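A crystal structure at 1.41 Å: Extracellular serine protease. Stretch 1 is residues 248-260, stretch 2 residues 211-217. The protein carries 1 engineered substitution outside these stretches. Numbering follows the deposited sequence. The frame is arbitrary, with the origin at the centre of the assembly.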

# COMPACT_ATOMS: atom_id res chain seq x y z
N PRO A 248 7.48 3.70 -3.29
CA PRO A 248 7.21 5.14 -3.45
C PRO A 248 5.73 5.55 -3.46
O PRO A 248 5.38 6.62 -2.96
CB PRO A 248 7.88 5.48 -4.79
CG PRO A 248 8.04 4.18 -5.49
CD PRO A 248 8.28 3.17 -4.41
N SER A 249 4.85 4.69 -3.97
CA SER A 249 3.43 5.02 -4.03
C SER A 249 2.80 5.14 -2.65
O SER A 249 1.80 5.84 -2.47
CB SER A 249 2.68 3.97 -4.83
OG SER A 249 3.19 3.90 -6.15
N ASN A 250 3.40 4.47 -1.66
CA ASN A 250 2.81 4.44 -0.33
C ASN A 250 3.00 5.73 0.46
O ASN A 250 2.47 5.85 1.55
CB ASN A 250 3.37 3.27 0.48
CG ASN A 250 2.91 1.93 -0.04
OD1 ASN A 250 2.00 1.84 -0.88
ND2 ASN A 250 3.54 0.87 0.46
N SER A 251 3.77 6.67 -0.09
CA SER A 251 3.98 7.97 0.58
C SER A 251 3.33 9.13 -0.17
O SER A 251 3.67 10.29 0.09
CB SER A 251 5.48 8.23 0.80
OG SER A 251 6.17 8.19 -0.44
N ASN A 252 2.39 8.84 -1.07
CA ASN A 252 1.80 9.89 -1.89
C ASN A 252 0.64 10.64 -1.25
O ASN A 252 0.03 11.48 -1.91
CB ASN A 252 1.38 9.37 -3.27
CG ASN A 252 0.14 8.51 -3.23
OD1 ASN A 252 -0.37 8.17 -2.17
ND2 ASN A 252 -0.36 8.16 -4.41
N PHE A 253 0.34 10.33 0.01
CA PHE A 253 -0.75 10.95 0.78
C PHE A 253 -2.15 10.52 0.34
O PHE A 253 -2.97 10.19 1.18
CB PHE A 253 -0.65 12.48 0.82
CG PHE A 253 -1.77 13.14 1.56
CD1 PHE A 253 -1.85 13.04 2.95
CD2 PHE A 253 -2.77 13.85 0.88
CE1 PHE A 253 -2.87 13.66 3.66
CE2 PHE A 253 -3.80 14.46 1.58
CZ PHE A 253 -3.85 14.37 2.96
N TRP A 254 -2.41 10.53 -0.97
CA TRP A 254 -3.73 10.16 -1.49
C TRP A 254 -4.07 8.72 -1.16
O TRP A 254 -5.24 8.39 -0.93
CB TRP A 254 -3.82 10.42 -3.00
CG TRP A 254 -3.25 11.77 -3.33
CD1 TRP A 254 -2.12 12.03 -4.03
CD2 TRP A 254 -3.73 13.04 -2.85
NE1 TRP A 254 -1.88 13.39 -4.07
CE2 TRP A 254 -2.85 14.03 -3.34
CE3 TRP A 254 -4.83 13.45 -2.07
CZ2 TRP A 254 -3.03 15.40 -3.08
CZ3 TRP A 254 -5.02 14.81 -1.83
CH2 TRP A 254 -4.12 15.76 -2.32
N ASN A 255 -3.05 7.85 -1.08
CA ASN A 255 -3.26 6.48 -0.64
C ASN A 255 -3.42 6.42 0.87
O ASN A 255 -2.56 6.93 1.61
CB ASN A 255 -2.07 5.62 -1.03
CG ASN A 255 -2.12 5.17 -2.46
OD1 ASN A 255 -3.21 4.92 -2.99
ND2 ASN A 255 -0.96 5.04 -3.10
N LEU A 256 -4.51 5.80 1.31
CA LEU A 256 -4.68 5.42 2.70
C LEU A 256 -4.06 4.03 2.84
O LEU A 256 -4.62 3.05 2.35
CB LEU A 256 -6.18 5.40 3.06
CG LEU A 256 -6.56 5.32 4.55
CD1 LEU A 256 -8.04 5.61 4.74
CD2 LEU A 256 -6.21 3.96 5.13
N VAL A 257 -2.90 3.97 3.48
CA VAL A 257 -2.11 2.74 3.55
C VAL A 257 -2.46 1.94 4.79
O VAL A 257 -2.53 2.49 5.89
CB VAL A 257 -0.60 3.03 3.47
CG1 VAL A 257 0.19 1.73 3.42
CG2 VAL A 257 -0.26 3.87 2.24
N VAL A 258 -2.71 0.63 4.62
CA VAL A 258 -3.19 -0.20 5.73
C VAL A 258 -2.32 -1.41 6.00
O VAL A 258 -1.84 -2.07 5.08
CB VAL A 258 -4.66 -0.65 5.54
CG1 VAL A 258 -5.58 0.55 5.43
CG2 VAL A 258 -4.82 -1.54 4.33
N SER A 259 -2.13 -1.67 7.29
CA SER A 259 -1.50 -2.91 7.74
C SER A 259 -2.56 -3.96 8.09
O SER A 259 -3.75 -3.64 8.24
CB SER A 259 -0.62 -2.62 8.94
OG SER A 259 -1.38 -2.16 10.04
N ALA A 260 -2.12 -5.21 8.23
CA ALA A 260 -3.03 -6.32 8.47
C ALA A 260 -2.96 -6.79 9.92
O ALA A 260 -1.87 -6.92 10.51
CB ALA A 260 -2.70 -7.48 7.55
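Stretch 2, residues 211-217: AYIKAAG

Stretch 2 runs as an extended strand from Ala211 to Ala215 and then leaves the strand conformation at Ala216, where phi/psi turn to -69/-24°. Gly217 follows at 109/161°, backbone angles at which a CB would be jammed against the carbonyl oxygen of the preceding residue. Stretch 1 begins with a short 3-10 segment, Pro248 to Asn250, passes through a turn, and becomes a strand that reaches Ala260 and continues beyond it. The two strands lie side by side in parallel, their N-to-C directions differing by 33° (signed crossing angle -33°) and their axes approaching to 4.4 Å.

In this register Leu256 pairs with Ile213, CA to CA 4.8 Å, and Val257 with Lys214, CA to CA 4.7 Å. Four backbone hydrogen bonds form the ladder. Leu256 N donates to Tyr212 O (2.9 Å, nearly linear at 171°), and Lys214 N returns a bond to Leu256 O (2.9 Å). Val258 N then donates to Lys214 O (3.0 Å), and Ala216 N to Val258 O (3.0 Å). Leu256 and Val258 thus each use both backbone polar groups on stretch 2, bracketing Lys214 in the staggered pattern typical of parallel strands. Between these bonds, Val257 CA approaches Lys214 O at 3.3 Å in a CA-H...O contact. At the entry to the ladder, water 1 links the chains, accepting from Tyr212 N (3.0 Å) and lying 2.7 Å from Trp254 O.

The side chains alternate across the sheet. On one face, Leu256 CB packs 4.1 Å from Ile213 CD1, and Val258 CG1 lies 4.5 Å from Ile213 CG2, so that the isoleucine touches both neighbours. Val257 and Lys214 occupy the other face, where Val257 CG1 also reaches Ala216 CB at 3.8 Å.

Lys214 has the largest area covered by stretch 1. Its CB rests 3.7 Å from Asn255 CG, and the chain extends to the 3-10 segment, where NZ donates to Asn250 OD1 at 2.8 Å. The lysine thereby ties the strand to a part of stretch 1 outside the ladder. Water 2 adds a second link here, accepting from Asn250 ND2 (3.0 Å) and donating to Ala215 O (2.8 Å). Asn255 is itself anchored within its stretch: its ND2 donates to Ser249 O (2.9 Å) and its backbone N to Asn252 OD1 (2.9 Å), bonds that hold Asn255 to the 3-10 segment and to the turn that follows it. Nearby, Asn255 OD1 lies 3.5 Å from Tyr212 CB, while the end of the tyrosine side chain leads away from stretch 1.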

# COMPACT_ATOMS: atom_id res chain seq x y z
N ALA A 211 -11.81 7.79 -2.17
CA ALA A 211 -10.79 7.30 -1.26
C ALA A 211 -9.96 6.18 -1.89
O ALA A 211 -10.51 5.13 -2.24
CB ALA A 211 -11.45 6.79 0.00
N TYR A 212 -8.68 6.45 -2.09
CA TYR A 212 -7.72 5.42 -2.51
C TYR A 212 -7.24 4.66 -1.29
O TYR A 212 -6.79 5.28 -0.32
CB TYR A 212 -6.54 6.06 -3.26
CG TYR A 212 -6.96 6.63 -4.59
CD1 TYR A 212 -7.52 7.91 -4.68
CD2 TYR A 212 -6.84 5.88 -5.75
CE1 TYR A 212 -7.95 8.42 -5.90
CE2 TYR A 212 -7.26 6.37 -6.98
CZ TYR A 212 -7.82 7.65 -7.04
OH TYR A 212 -8.22 8.16 -8.25
N ILE A 213 -7.37 3.33 -1.33
CA ILE A 213 -6.96 2.44 -0.23
C ILE A 213 -5.86 1.54 -0.76
O ILE A 213 -5.94 1.05 -1.89
CB ILE A 213 -8.16 1.58 0.26
CG1 ILE A 213 -9.46 2.41 0.33
CG2 ILE A 213 -7.82 0.89 1.58
CD1 ILE A 213 -9.46 3.57 1.33
N LYS A 214 -4.82 1.32 0.06
CA LYS A 214 -3.58 0.76 -0.44
C LYS A 214 -2.95 -0.23 0.54
O LYS A 214 -2.77 0.09 1.72
CB LYS A 214 -2.62 1.92 -0.72
CG LYS A 214 -1.25 1.53 -1.29
CD LYS A 214 -1.37 0.85 -2.66
CE LYS A 214 -0.04 0.82 -3.37
NZ LYS A 214 0.95 -0.06 -2.66
N ALA A 215 -2.62 -1.42 0.05
CA ALA A 215 -1.95 -2.44 0.87
C ALA A 215 -0.55 -2.00 1.26
O ALA A 215 0.22 -1.52 0.42
CB ALA A 215 -1.89 -3.74 0.11
N ALA A 216 -0.20 -2.16 2.54
CA ALA A 216 1.15 -1.82 3.00
C ALA A 216 2.24 -2.75 2.47
O ALA A 216 3.40 -2.36 2.42
CB ALA A 216 1.20 -1.81 4.50
N GLY A 217 1.86 -3.97 2.11
CA GLY A 217 2.84 -5.04 1.83
C GLY A 217 2.84 -6.11 2.90
O GLY A 217 2.37 -5.89 4.03
O HOH W 1 -7.84 9.18 -1.32
O HOH W 2 2.75 -1.66 -0.87